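Local coordinates for probable translation initiation factor eIF-2B subunit epsilon (Schizosaccharomyces pombe, PDB 5B04), which serves as a subunit of eIF2B, the complex that exchanges GDP for GTP on the gamma subunit of translation initiation factor eIF2, at residues R167-I179 with H188-M201. Numbering follows the deposited sequence.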
loop_
_atom_site.group_PDB
_atom_site.type_symbol
_atom_site.label_atom_id
_atom_site.label_comp_id
_atom_site.label_asym_id
_atom_site.label_seq_id
_atom_site.Cartn_x
_atom_site.Cartn_y
_atom_site.Cartn_z
ATOM N N ARG I 167 -16.677 -46.406 10.563
ATOM C CA ARG I 167 -18.053 -46.729 10.199
ATOM C C ARG I 167 -18.145 -47.478 8.871
ATOM O O ARG I 167 -19.146 -48.138 8.591
ATOM C CB ARG I 167 -18.891 -45.450 10.143
ATOM C CG ARG I 167 -18.685 -44.547 11.347
ATOM C CD ARG I 167 -20.001 -44.040 11.911
ATOM N NE ARG I 167 -19.818 -43.425 13.222
ATOM C CZ ARG I 167 -20.756 -42.739 13.867
ATOM N NH1 ARG I 167 -21.954 -42.576 13.321
ATOM N NH2 ARG I 167 -20.497 -42.217 15.057
ATOM N N THR I 168 -17.099 -47.372 8.059
ATOM C CA THR I 168 -17.048 -48.074 6.783
ATOM C C THR I 168 -16.462 -49.470 6.976
ATOM O O THR I 168 -16.705 -50.377 6.179
ATOM C CB THR I 168 -16.211 -47.299 5.747
ATOM O OG1 THR I 168 -16.517 -45.902 5.831
ATOM C CG2 THR I 168 -16.503 -47.795 4.338
ATOM N N ARG I 169 -15.697 -49.636 8.051
ATOM C CA ARG I 169 -15.066 -50.912 8.362
ATOM C C ARG I 169 -16.039 -51.845 9.079
ATOM O O ARG I 169 -16.063 -51.905 10.309
ATOM C CB ARG I 169 -13.816 -50.692 9.219
ATOM C CG ARG I 169 -12.927 -51.918 9.377
ATOM C CD ARG I 169 -11.668 -51.572 10.161
ATOM N NE ARG I 169 -10.677 -52.645 10.128
ATOM C CZ ARG I 169 -10.474 -53.510 11.117
ATOM N NH1 ARG I 169 -11.193 -53.434 12.227
ATOM N NH2 ARG I 169 -9.548 -54.451 10.995
ATOM N N ALA I 170 -16.841 -52.570 8.303
ATOM C CA ALA I 170 -17.797 -53.517 8.867
ATOM C C ALA I 170 -17.102 -54.822 9.250
ATOM O O ALA I 170 -15.876 -54.876 9.327
ATOM C CB ALA I 170 -18.927 -53.780 7.888
ATOM N N ARG I 171 -17.884 -55.872 9.480
ATOM C CA ARG I 171 -17.340 -57.125 9.999
ATOM C C ARG I 171 -16.524 -57.899 8.964
ATOM O O ARG I 171 -15.486 -58.474 9.294
ATOM C CB ARG I 171 -18.466 -58.009 10.539
ATOM C CG ARG I 171 -17.973 -59.249 11.272
ATOM C CD ARG I 171 -16.951 -58.891 12.344
ATOM N NE ARG I 171 -17.571 -58.353 13.552
ATOM C CZ ARG I 171 -16.894 -57.925 14.612
ATOM N NH1 ARG I 171 -15.568 -57.968 14.617
ATOM N NH2 ARG I 171 -17.541 -57.453 15.670
ATOM N N THR I 172 -16.993 -57.920 7.720
ATOM C CA THR I 172 -16.249 -58.566 6.641
ATOM C C THR I 172 -14.921 -57.849 6.424
ATOM O O THR I 172 -13.882 -58.481 6.221
ATOM C CB THR I 172 -17.053 -58.582 5.322
ATOM O OG1 THR I 172 -18.113 -59.543 5.417
ATOM C CG2 THR I 172 -16.162 -58.945 4.142
ATOM N N GLU I 173 -14.962 -56.523 6.491
ATOM C CA GLU I 173 -13.777 -55.701 6.286
ATOM C C GLU I 173 -12.863 -55.712 7.510
ATOM O O GLU I 173 -11.674 -55.408 7.409
ATOM C CB GLU I 173 -14.178 -54.262 5.942
ATOM C CG GLU I 173 -14.850 -54.095 4.582
ATOM C CD GLU I 173 -16.276 -54.615 4.555
ATOM O OE1 GLU I 173 -16.857 -54.819 5.641
ATOM O OE2 GLU I 173 -16.815 -54.822 3.447
ATOM N N SER I 174 -13.422 -56.063 8.665
ATOM C CA SER I 174 -12.649 -56.117 9.901
ATOM C C SER I 174 -11.768 -57.360 9.942
ATOM O O SER I 174 -12.246 -58.463 10.208
ATOM C CB SER I 174 -13.574 -56.093 11.120
ATOM O OG SER I 174 -12.829 -56.093 12.326
ATOM N N SER I 175 -10.479 -57.174 9.679
ATOM C CA SER I 175 -9.532 -58.281 9.658
ATOM C C SER I 175 -8.159 -57.843 10.154
ATOM O O SER I 175 -7.792 -56.673 10.038
ATOM C CB SER I 175 -9.415 -58.858 8.245
ATOM O OG SER I 175 -10.687 -59.197 7.720
ATOM N N VAL I 176 -7.404 -58.786 10.707
ATOM C CA VAL I 176 -6.044 -58.504 11.153
ATOM C C VAL I 176 -5.028 -58.923 10.098
ATOM O O VAL I 176 -4.972 -60.088 9.703
ATOM C CB VAL I 176 -5.712 -59.219 12.477
ATOM C CG1 VAL I 176 -4.249 -59.012 12.837
ATOM C CG2 VAL I 176 -6.610 -58.715 13.592
ATOM N N PHE I 177 -4.231 -57.964 9.643
ATOM C CA PHE I 177 -3.165 -58.236 8.691
ATOM C C PHE I 177 -1.804 -58.132 9.367
ATOM O O PHE I 177 -1.580 -57.245 10.191
ATOM C CB PHE I 177 -3.231 -57.267 7.505
ATOM C CG PHE I 177 -4.378 -57.522 6.567
ATOM C CD1 PHE I 177 -5.664 -57.124 6.896
ATOM C CD2 PHE I 177 -4.166 -58.142 5.348
ATOM C CE1 PHE I 177 -6.718 -57.353 6.029
ATOM C CE2 PHE I 177 -5.214 -58.372 4.477
ATOM C CZ PHE I 177 -6.493 -57.977 4.819
ATOM N N VAL I 178 -0.902 -59.044 9.024
ATOM C CA VAL I 178 0.484 -58.945 9.465
ATOM C C VAL I 178 1.378 -58.867 8.237
ATOM O O VAL I 178 1.540 -59.847 7.509
ATOM C CB VAL I 178 0.900 -60.133 10.346
ATOM C CG1 VAL I 178 2.368 -60.018 10.729
ATOM C CG2 VAL I 178 0.025 -60.203 11.588
ATOM N N ILE I 179 1.951 -57.692 8.007
ATOM C CA ILE I 179 2.628 -57.407 6.750
ATOM C C ILE I 179 4.107 -57.081 6.936
ATOM O O ILE I 179 4.490 -56.405 7.890
ATOM C CB ILE I 179 1.947 -56.231 6.021
ATOM C CG1 ILE I 179 0.438 -56.239 6.282
ATOM C CG2 ILE I 179 2.237 -56.282 4.536
ATOM C CD1 ILE I 179 -0.312 -55.136 5.571
ATOM N N HIS I 188 0.304 -63.049 7.483
ATOM C CA HIS I 188 -0.787 -63.557 8.302
ATOM C C HIS I 188 -2.103 -62.862 7.983
ATOM O O HIS I 188 -2.152 -61.647 7.790
ATOM C CB HIS I 188 -0.465 -63.397 9.789
ATOM C CG HIS I 188 -1.411 -64.125 10.694
ATOM N ND1 HIS I 188 -2.728 -63.751 10.853
ATOM C CD2 HIS I 188 -1.228 -65.205 11.488
ATOM C CE1 HIS I 188 -3.315 -64.572 11.706
ATOM N NE2 HIS I 188 -2.426 -65.462 12.107
ATOM N N TYR I 189 -3.169 -63.653 7.928
ATOM C CA TYR I 189 -4.518 -63.124 7.807
ATOM C C TYR I 189 -5.470 -63.897 8.707
ATOM O O TYR I 189 -5.516 -65.125 8.667
ATOM C CB TYR I 189 -5.009 -63.185 6.358
ATOM C CG TYR I 189 -6.493 -62.919 6.217
ATOM C CD1 TYR I 189 -6.985 -61.621 6.179
ATOM C CD2 TYR I 189 -7.404 -63.965 6.127
ATOM C CE1 TYR I 189 -8.339 -61.373 6.055
ATOM C CE2 TYR I 189 -8.760 -63.726 6.006
ATOM C CZ TYR I 189 -9.222 -62.429 5.969
ATOM O OH TYR I 189 -10.570 -62.185 5.845
ATOM N N GLN I 190 -6.224 -63.170 9.523
ATOM C CA GLN I 190 -7.325 -63.765 10.267
ATOM C C GLN I 190 -8.442 -62.740 10.434
ATOM O O GLN I 190 -8.228 -61.639 10.943
ATOM C CB GLN I 190 -6.856 -64.298 11.627
ATOM C CG GLN I 190 -6.266 -63.265 12.573
ATOM C CD GLN I 190 -6.258 -63.740 14.012
ATOM O OE1 GLN I 190 -5.376 -64.491 14.426
ATOM N NE2 GLN I 190 -7.248 -63.306 14.783
ATOM N N ALA I 191 -9.633 -63.102 9.973
ATOM C CA ALA I 191 -10.779 -62.211 10.061
ATOM C C ALA I 191 -11.237 -62.075 11.505
ATOM O O ALA I 191 -11.265 -63.053 12.253
ATOM C CB ALA I 191 -11.914 -62.715 9.186
ATOM N N ASN I 192 -11.588 -60.856 11.898
ATOM C CA ASN I 192 -12.083 -60.609 13.243
ATOM C C ASN I 192 -13.468 -61.206 13.451
ATOM O O ASN I 192 -14.404 -60.903 12.715
ATOM C CB ASN I 192 -12.118 -59.107 13.538
ATOM C CG ASN I 192 -10.739 -58.485 13.556
ATOM O OD1 ASN I 192 -9.754 -59.143 13.887
ATOM N ND2 ASN I 192 -10.661 -57.207 13.203
ATOM N N GLU I 193 -13.582 -62.068 14.454
ATOM C CA GLU I 193 -14.872 -62.603 14.865
ATOM C C GLU I 193 -14.861 -62.812 16.374
ATOM O O GLU I 193 -14.108 -63.638 16.893
ATOM C CB GLU I 193 -15.190 -63.907 14.127
ATOM C CG GLU I 193 -14.008 -64.844 13.976
ATOM C CD GLU I 193 -14.328 -66.077 13.157
ATOM O OE1 GLU I 193 -15.526 -66.400 13.003
ATOM O OE2 GLU I 193 -13.381 -66.727 12.666
ATOM N N ARG I 194 -15.691 -62.043 17.072
ATOM C CA ARG I 194 -15.704 -62.049 18.530
ATOM C C ARG I 194 -16.057 -63.430 19.072
ATOM O O ARG I 194 -17.042 -64.046 18.666
ATOM C CB ARG I 194 -16.668 -60.983 19.051
ATOM C CG ARG I 194 -16.192 -59.571 18.732
ATOM C CD ARG I 194 -17.114 -58.493 19.271
ATOM N NE ARG I 194 -16.624 -57.164 18.913
ATOM C CZ ARG I 194 -17.273 -56.031 19.160
ATOM N NH1 ARG I 194 -18.449 -56.056 19.771
ATOM N NH2 ARG I 194 -16.743 -54.870 18.796
ATOM N N GLY I 195 -15.226 -63.899 19.996
ATOM C CA GLY I 195 -15.220 -65.286 20.417
ATOM C C GLY I 195 -13.785 -65.755 20.283
ATOM O O GLY I 195 -13.280 -66.521 21.104
ATOM N N LYS I 196 -13.132 -65.276 19.229
ATOM C CA LYS I 196 -11.696 -65.447 19.051
ATOM C C LYS I 196 -10.984 -64.224 19.619
ATOM O O LYS I 196 -11.157 -63.108 19.127
ATOM C CB LYS I 196 -11.350 -65.649 17.574
ATOM C CG LYS I 196 -9.918 -65.290 17.195
ATOM C CD LYS I 196 -9.570 -65.783 15.793
ATOM C CE LYS I 196 -10.794 -65.814 14.890
ATOM N NZ LYS I 196 -10.575 -66.579 13.630
ATOM N N HIS I 197 -10.192 -64.439 20.664
ATOM C CA HIS I 197 -9.630 -63.333 21.427
ATOM C C HIS I 197 -8.121 -63.205 21.248
ATOM O O HIS I 197 -7.492 -62.339 21.856
ATOM C CB HIS I 197 -9.963 -63.501 22.911
ATOM C CG HIS I 197 -11.388 -63.884 23.172
ATOM N ND1 HIS I 197 -11.761 -64.679 24.233
ATOM C CD2 HIS I 197 -12.529 -63.579 22.511
ATOM C CE1 HIS I 197 -13.071 -64.850 24.213
ATOM N NE2 HIS I 197 -13.560 -64.193 23.177
ATOM N N TYR I 198 -7.538 -64.076 20.430
ATOM C CA TYR I 198 -6.094 -64.063 20.209
ATOM C C TYR I 198 -5.733 -63.870 18.739
ATOM O O TYR I 198 -6.549 -64.103 17.846
ATOM C CB TYR I 198 -5.447 -65.366 20.705
ATOM C CG TYR I 198 -5.303 -65.522 22.209
ATOM C CD1 TYR I 198 -6.137 -64.850 23.092
ATOM C CD2 TYR I 198 -4.316 -66.342 22.742
ATOM C CE1 TYR I 198 -6.002 -65.000 24.459
ATOM C CE2 TYR I 198 -4.171 -66.493 24.109
ATOM C CZ TYR I 198 -5.015 -65.818 24.963
ATOM O OH TYR I 198 -4.877 -65.964 26.323
ATOM N N VAL I 199 -4.498 -63.436 18.502
ATOM C CA VAL I 199 -3.892 -63.480 17.176
ATOM C C VAL I 199 -2.624 -64.319 17.271
ATOM O O VAL I 199 -1.702 -63.976 18.011
ATOM C CB VAL I 199 -3.554 -62.078 16.633
ATOM C CG1 VAL I 199 -2.627 -62.183 15.429
ATOM C CG2 VAL I 199 -4.823 -61.327 16.271
ATOM N N SER I 200 -2.568 -65.475 16.632
ATOM C CA SER I 200 -1.366 -66.284 16.785
ATOM C C SER I 200 -0.903 -66.900 15.499
ATOM O O SER I 200 -1.700 -67.381 14.726
ATOM C CB SER I 200 -1.580 -67.367 17.819
ATOM O OG SER I 200 -2.251 -68.462 17.243
ATOM N N MET I 201 0.404 -66.915 15.305
ATOM C CA MET I 201 1.007 -67.390 14.083
ATOM C C MET I 201 2.296 -68.073 14.462
ATOM O O MET I 201 2.846 -67.785 15.505
ATOM C CB MET I 201 1.322 -66.202 13.206
ATOM C CG MET I 201 1.897 -65.045 13.994
ATOM S SD MET I 201 2.448 -63.665 13.003
ATOM C CE MET I 201 2.341 -62.393 14.228
#
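Val176 and Gln190 form a hydrogen-bonded pair in an antiparallel beta hairpin, strands 175-179 and 186-191, in the mixed sheet of the nucleotidyltransferase-like (GT-A) domain. Val176 N reaches Gln190 O at 3.0 Å; the return bond is weak. One register step on, Phe177 and Tyr189 lie side by side in an edge-to-face stack, Tyr189 CD1 standing 3.9 Å from Phe177 CZ over the phenylalanine face. A chi1 of 168° swings the Tyr189 ring beside its own carbonyl carbon and brings CE1 to 3.5 Å from Ser175 CB. On the opposite sheet face, Val176 CG2 meets Val199 CG2 tip to tip, and Val178 CG2 meets the Met201 methyl likewise. Just past Ala191, Asn192 grips Ser174 twice: N to the carbonyl O, and ND2 to OG in the amide plane. Farther out, Asn216 OD1 accepts from both Asn192 ND2 and Arg169 NH2, while Arg169 NE bonds Leu218 O. Cut back to an alanine, Asn192 would probably leave Ser174 OG and Asn216 OD1 each short of an amide donor and open a gap beside Val176 CG2. Residues 198-200 pair in an antiparallel ladder with a strand of the neighbouring gamma subunit. Gln190 fastens that strand to the hairpin, its NE2 donating to a lone pair of Tyr198 O at 3.2 Å.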